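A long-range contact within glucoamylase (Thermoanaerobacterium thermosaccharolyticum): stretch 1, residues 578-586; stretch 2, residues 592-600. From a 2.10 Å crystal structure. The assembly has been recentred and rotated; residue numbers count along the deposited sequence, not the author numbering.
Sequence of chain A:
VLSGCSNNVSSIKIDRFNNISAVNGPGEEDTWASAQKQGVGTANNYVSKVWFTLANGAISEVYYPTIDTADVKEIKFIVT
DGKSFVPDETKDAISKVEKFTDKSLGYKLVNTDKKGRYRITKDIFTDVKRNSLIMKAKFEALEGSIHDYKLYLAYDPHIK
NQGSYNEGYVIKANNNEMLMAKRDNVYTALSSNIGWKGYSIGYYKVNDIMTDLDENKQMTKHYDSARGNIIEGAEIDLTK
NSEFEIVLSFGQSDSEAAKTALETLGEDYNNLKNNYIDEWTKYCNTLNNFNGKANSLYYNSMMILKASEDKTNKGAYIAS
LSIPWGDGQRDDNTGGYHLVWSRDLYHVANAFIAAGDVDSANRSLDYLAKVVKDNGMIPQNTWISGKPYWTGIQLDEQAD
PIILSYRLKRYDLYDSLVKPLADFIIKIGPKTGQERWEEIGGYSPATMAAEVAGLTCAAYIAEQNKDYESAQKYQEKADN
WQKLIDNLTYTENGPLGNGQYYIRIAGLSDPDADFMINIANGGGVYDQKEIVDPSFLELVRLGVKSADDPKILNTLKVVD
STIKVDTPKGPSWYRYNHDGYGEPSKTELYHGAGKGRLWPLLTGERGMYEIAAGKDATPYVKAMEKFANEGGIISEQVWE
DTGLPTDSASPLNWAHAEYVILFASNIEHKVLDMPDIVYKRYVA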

# COMPACT_ATOMS: atom_id res chain seq x y z
N HIS A 578 -24.34 -4.41 -1.37
CA HIS A 578 -24.50 -3.12 -2.02
C HIS A 578 -23.31 -2.18 -1.90
O HIS A 578 -23.43 -0.97 -2.12
N ASP A 579 -22.16 -2.73 -1.55
CA ASP A 579 -20.94 -1.94 -1.43
C ASP A 579 -20.67 -1.36 -2.82
O ASP A 579 -20.74 -2.07 -3.82
N GLY A 580 -20.38 -0.06 -2.88
CA GLY A 580 -20.12 0.55 -4.17
C GLY A 580 -18.68 0.99 -4.39
O GLY A 580 -18.36 1.53 -5.44
N TYR A 581 -17.82 0.74 -3.41
CA TYR A 581 -16.42 1.14 -3.50
C TYR A 581 -15.58 0.23 -4.42
O TYR A 581 -14.83 -0.62 -3.95
N GLY A 582 -15.71 0.44 -5.73
CA GLY A 582 -14.95 -0.36 -6.68
C GLY A 582 -15.34 -0.10 -8.13
O GLY A 582 -16.27 0.66 -8.39
N GLU A 583 -14.65 -0.74 -9.08
CA GLU A 583 -14.95 -0.55 -10.50
C GLU A 583 -16.39 -0.88 -10.83
O GLU A 583 -16.89 -1.96 -10.50
N PRO A 584 -17.09 0.05 -11.52
CA PRO A 584 -18.49 -0.14 -11.90
C PRO A 584 -18.66 -1.29 -12.89
O PRO A 584 -19.63 -2.04 -12.83
N SER A 585 -17.70 -1.41 -13.79
CA SER A 585 -17.73 -2.47 -14.79
C SER A 585 -16.31 -2.92 -15.01
O SER A 585 -15.37 -2.37 -14.43
N LYS A 586 -16.15 -3.91 -15.88
CA LYS A 586 -14.83 -4.46 -16.19
C LYS A 586 -13.99 -3.47 -16.99
O LYS A 586 -12.76 -3.53 -16.97
N GLY A 592 -15.76 7.29 -7.82
CA GLY A 592 -16.66 7.75 -6.78
C GLY A 592 -17.92 6.91 -6.60
O GLY A 592 -18.46 6.84 -5.50
N ALA A 593 -18.38 6.29 -7.68
CA ALA A 593 -19.58 5.46 -7.64
C ALA A 593 -19.47 4.28 -8.60
O ALA A 593 -19.47 4.46 -9.83
N GLY A 594 -19.36 3.07 -8.05
CA GLY A 594 -19.24 1.88 -8.86
C GLY A 594 -19.75 0.64 -8.15
O GLY A 594 -20.87 0.63 -7.65
N LYS A 595 -18.92 -0.40 -8.08
CA LYS A 595 -19.33 -1.63 -7.43
C LYS A 595 -18.17 -2.26 -6.65
O LYS A 595 -17.14 -2.61 -7.23
N GLY A 596 -18.35 -2.39 -5.34
CA GLY A 596 -17.32 -2.97 -4.49
C GLY A 596 -17.05 -4.41 -4.89
O GLY A 596 -17.97 -5.16 -5.18
N ARG A 597 -15.78 -4.81 -4.89
CA ARG A 597 -15.45 -6.17 -5.28
C ARG A 597 -15.00 -7.02 -4.10
O ARG A 597 -15.22 -6.65 -2.94
N LEU A 598 -14.39 -8.16 -4.39
CA LEU A 598 -13.94 -9.10 -3.36
C LEU A 598 -12.63 -8.69 -2.70
O LEU A 598 -11.70 -8.26 -3.38
N TRP A 599 -12.55 -8.85 -1.39
CA TRP A 599 -11.35 -8.49 -0.64
C TRP A 599 -10.58 -9.69 -0.12
O TRP A 599 -11.04 -10.39 0.78
N PRO A 600 -9.39 -9.95 -0.69
CA PRO A 600 -8.66 -11.11 -0.16
C PRO A 600 -8.45 -10.93 1.35
O PRO A 600 -8.27 -11.91 2.08

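The two stretches run side by side as loops, without regular helix or strand. Together they bury 490 Å² between them. Glycines bring the backbones close, so few side chains stand between them.

Gly 592 opens stretch 2 and takes no part in the contact. Its backbone angles by themselves call for glycine. Ala 593 points its CB away and lies at the margin. Its O is 4.2 Å from Pro 584 CB.

Gly 594 is where the chains press closest by CA distance, with its CA 3.7 Å from Pro 584 CA. A CB here would point toward stretch 1 and clash with Gly 582 O and Pro 584 N. The bare CA instead makes a CA-H...O contact, Gly 594 CA to Gly 582 O at 3.2 Å. The proline ring lies close as well, with Pro 584 CB 3.7 Å from Gly 594 CA. Gly 594 N donates a hydrogen bond to Gly 580 O at 3.2 Å.

Lys 595 points away overall, although its CB touches stretch 1. All four chi angles are t, so the side chain is fully extended, and the residue is exposed. The backbone does the bonding: Lys 595 N donates to Gly 582 O at 2.9 Å.

Gly 596 is buried against Asp 579, Gly 580 and Tyr 581. A CB would point sideways and clash with Asp 579 CG, so the missing side chain leaves room for the aspartate. Gly 596 N donates to Asp 579 O at 2.9 Å. Gly 596 CA lies 3.5 Å from Tyr 581 O in a CA-H...O contact. Water 3 donates to Asp 579 O and to Gly 596 O, adding a second link beside the direct bond.

The Asp 579 side chain is t at chi1. Its OD1 accepts from Tyr 581 N at 3.0 Å, a hydrogen bond within its own stretch. Its OD2 faces two waters.

Arg 597 provides the main side-chain bond. Its CB points sideways, but the end of the side chain comes nearer to stretch 1. Chi1 and chi2 are both m and chi3 is t. Arg 597 NH2 donates to Glu 583 O at 2.6 Å, and Arg 597 NE adds a weak bond to Glu 583 O at 3.2 Å. The carbonyl sits at the guanidinium edge, near its plane, as suits these donors. Glu 583 CB points away, and its carboxylate is bonded elsewhere in the structure. Water 1 lies 2.8 Å from Arg 597 O and 2.7 Å from Asp 579 OD2.

Trp 599, the N-cap residue of a helix, points toward stretch 1 with chi1 m. Trp 599 CZ2 meets Tyr 581 CD1 at 4.3 Å, edge to edge. Tyr 581 is t, and its CB points away. Trp 599 NE1 donates to water 2 at 2.7 Å; this water also lies 2.7 Å from Asp 579 OD2. Pro 600, in the helix, makes no contact with stretch 1.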

# COMPACT_ATOMS: atom_id res chain seq x y z
CB HIS A 578 -25.77 -2.43 -1.50
CG HIS A 578 -26.98 -3.30 -1.56
ND1 HIS A 578 -27.48 -3.79 -2.75
CD2 HIS A 578 -27.77 -3.81 -0.58
CE1 HIS A 578 -28.53 -4.57 -2.50
NE2 HIS A 578 -28.72 -4.60 -1.20
CB ASP A 579 -19.78 -2.84 -0.99
CG ASP A 579 -18.46 -2.09 -0.85
OD1 ASP A 579 -18.45 -0.84 -0.98
OD2 ASP A 579 -17.44 -2.75 -0.59
CB TYR A 581 -15.80 1.17 -2.10
CG TYR A 581 -14.40 1.76 -2.05
CD1 TYR A 581 -13.31 0.99 -1.63
CD2 TYR A 581 -14.16 3.09 -2.40
CE1 TYR A 581 -12.03 1.53 -1.57
CE2 TYR A 581 -12.88 3.64 -2.35
CZ TYR A 581 -11.82 2.85 -1.93
OH TYR A 581 -10.55 3.38 -1.88
CB GLU A 583 -14.02 -1.39 -11.37
CG GLU A 583 -12.62 -0.82 -11.50
CD GLU A 583 -11.57 -1.69 -10.85
OE1 GLU A 583 -11.17 -1.41 -9.71
OE2 GLU A 583 -11.14 -2.66 -11.49
CB PRO A 584 -18.87 1.21 -12.50
CG PRO A 584 -17.59 1.65 -13.14
CD PRO A 584 -16.56 1.30 -12.08
CB SER A 585 -18.32 -1.96 -16.11
OG SER A 585 -17.45 -1.03 -16.73
CB LYS A 586 -14.99 -5.76 -16.97
CG LYS A 586 -13.78 -6.67 -16.95
CD LYS A 586 -13.66 -7.42 -15.63
CE LYS A 586 -12.53 -8.43 -15.69
NZ LYS A 586 -12.61 -9.44 -14.60
CB ALA A 593 -20.81 6.30 -7.98
CB LYS A 595 -19.84 -2.60 -8.50
CG LYS A 595 -20.63 -3.79 -8.00
CD LYS A 595 -21.07 -4.59 -9.22
CE LYS A 595 -22.08 -5.67 -8.90
NZ LYS A 595 -22.51 -6.36 -10.17
CB ARG A 597 -14.40 -6.13 -6.39
CG ARG A 597 -14.81 -5.25 -7.58
CD ARG A 597 -16.02 -5.81 -8.36
NE ARG A 597 -16.52 -4.89 -9.38
CZ ARG A 597 -17.38 -5.21 -10.34
NH1 ARG A 597 -17.84 -6.45 -10.44
NH2 ARG A 597 -17.79 -4.29 -11.21
CB LEU A 598 -13.80 -10.50 -3.96
CG LEU A 598 -15.04 -11.40 -4.06
CD1 LEU A 598 -16.32 -10.59 -4.11
CD2 LEU A 598 -14.90 -12.29 -5.29
CB TRP A 599 -11.72 -7.59 0.54
CG TRP A 599 -12.16 -6.20 0.16
CD1 TRP A 599 -13.10 -5.86 -0.77
CD2 TRP A 599 -11.69 -4.97 0.73
NE1 TRP A 599 -13.25 -4.49 -0.82
CE2 TRP A 599 -12.40 -3.92 0.09
CE3 TRP A 599 -10.75 -4.65 1.71
CZ2 TRP A 599 -12.19 -2.57 0.41
CZ3 TRP A 599 -10.54 -3.31 2.03
CH2 TRP A 599 -11.26 -2.29 1.38
CB PRO A 600 -7.36 -11.11 -0.97
CG PRO A 600 -7.35 -9.78 -1.71
CD PRO A 600 -8.79 -9.46 -1.93
O HOH W 1 -17.19 -5.35 -1.39
O HOH W 2 -15.13 -2.85 -1.89
O HOH W 3 -20.74 -5.10 -4.05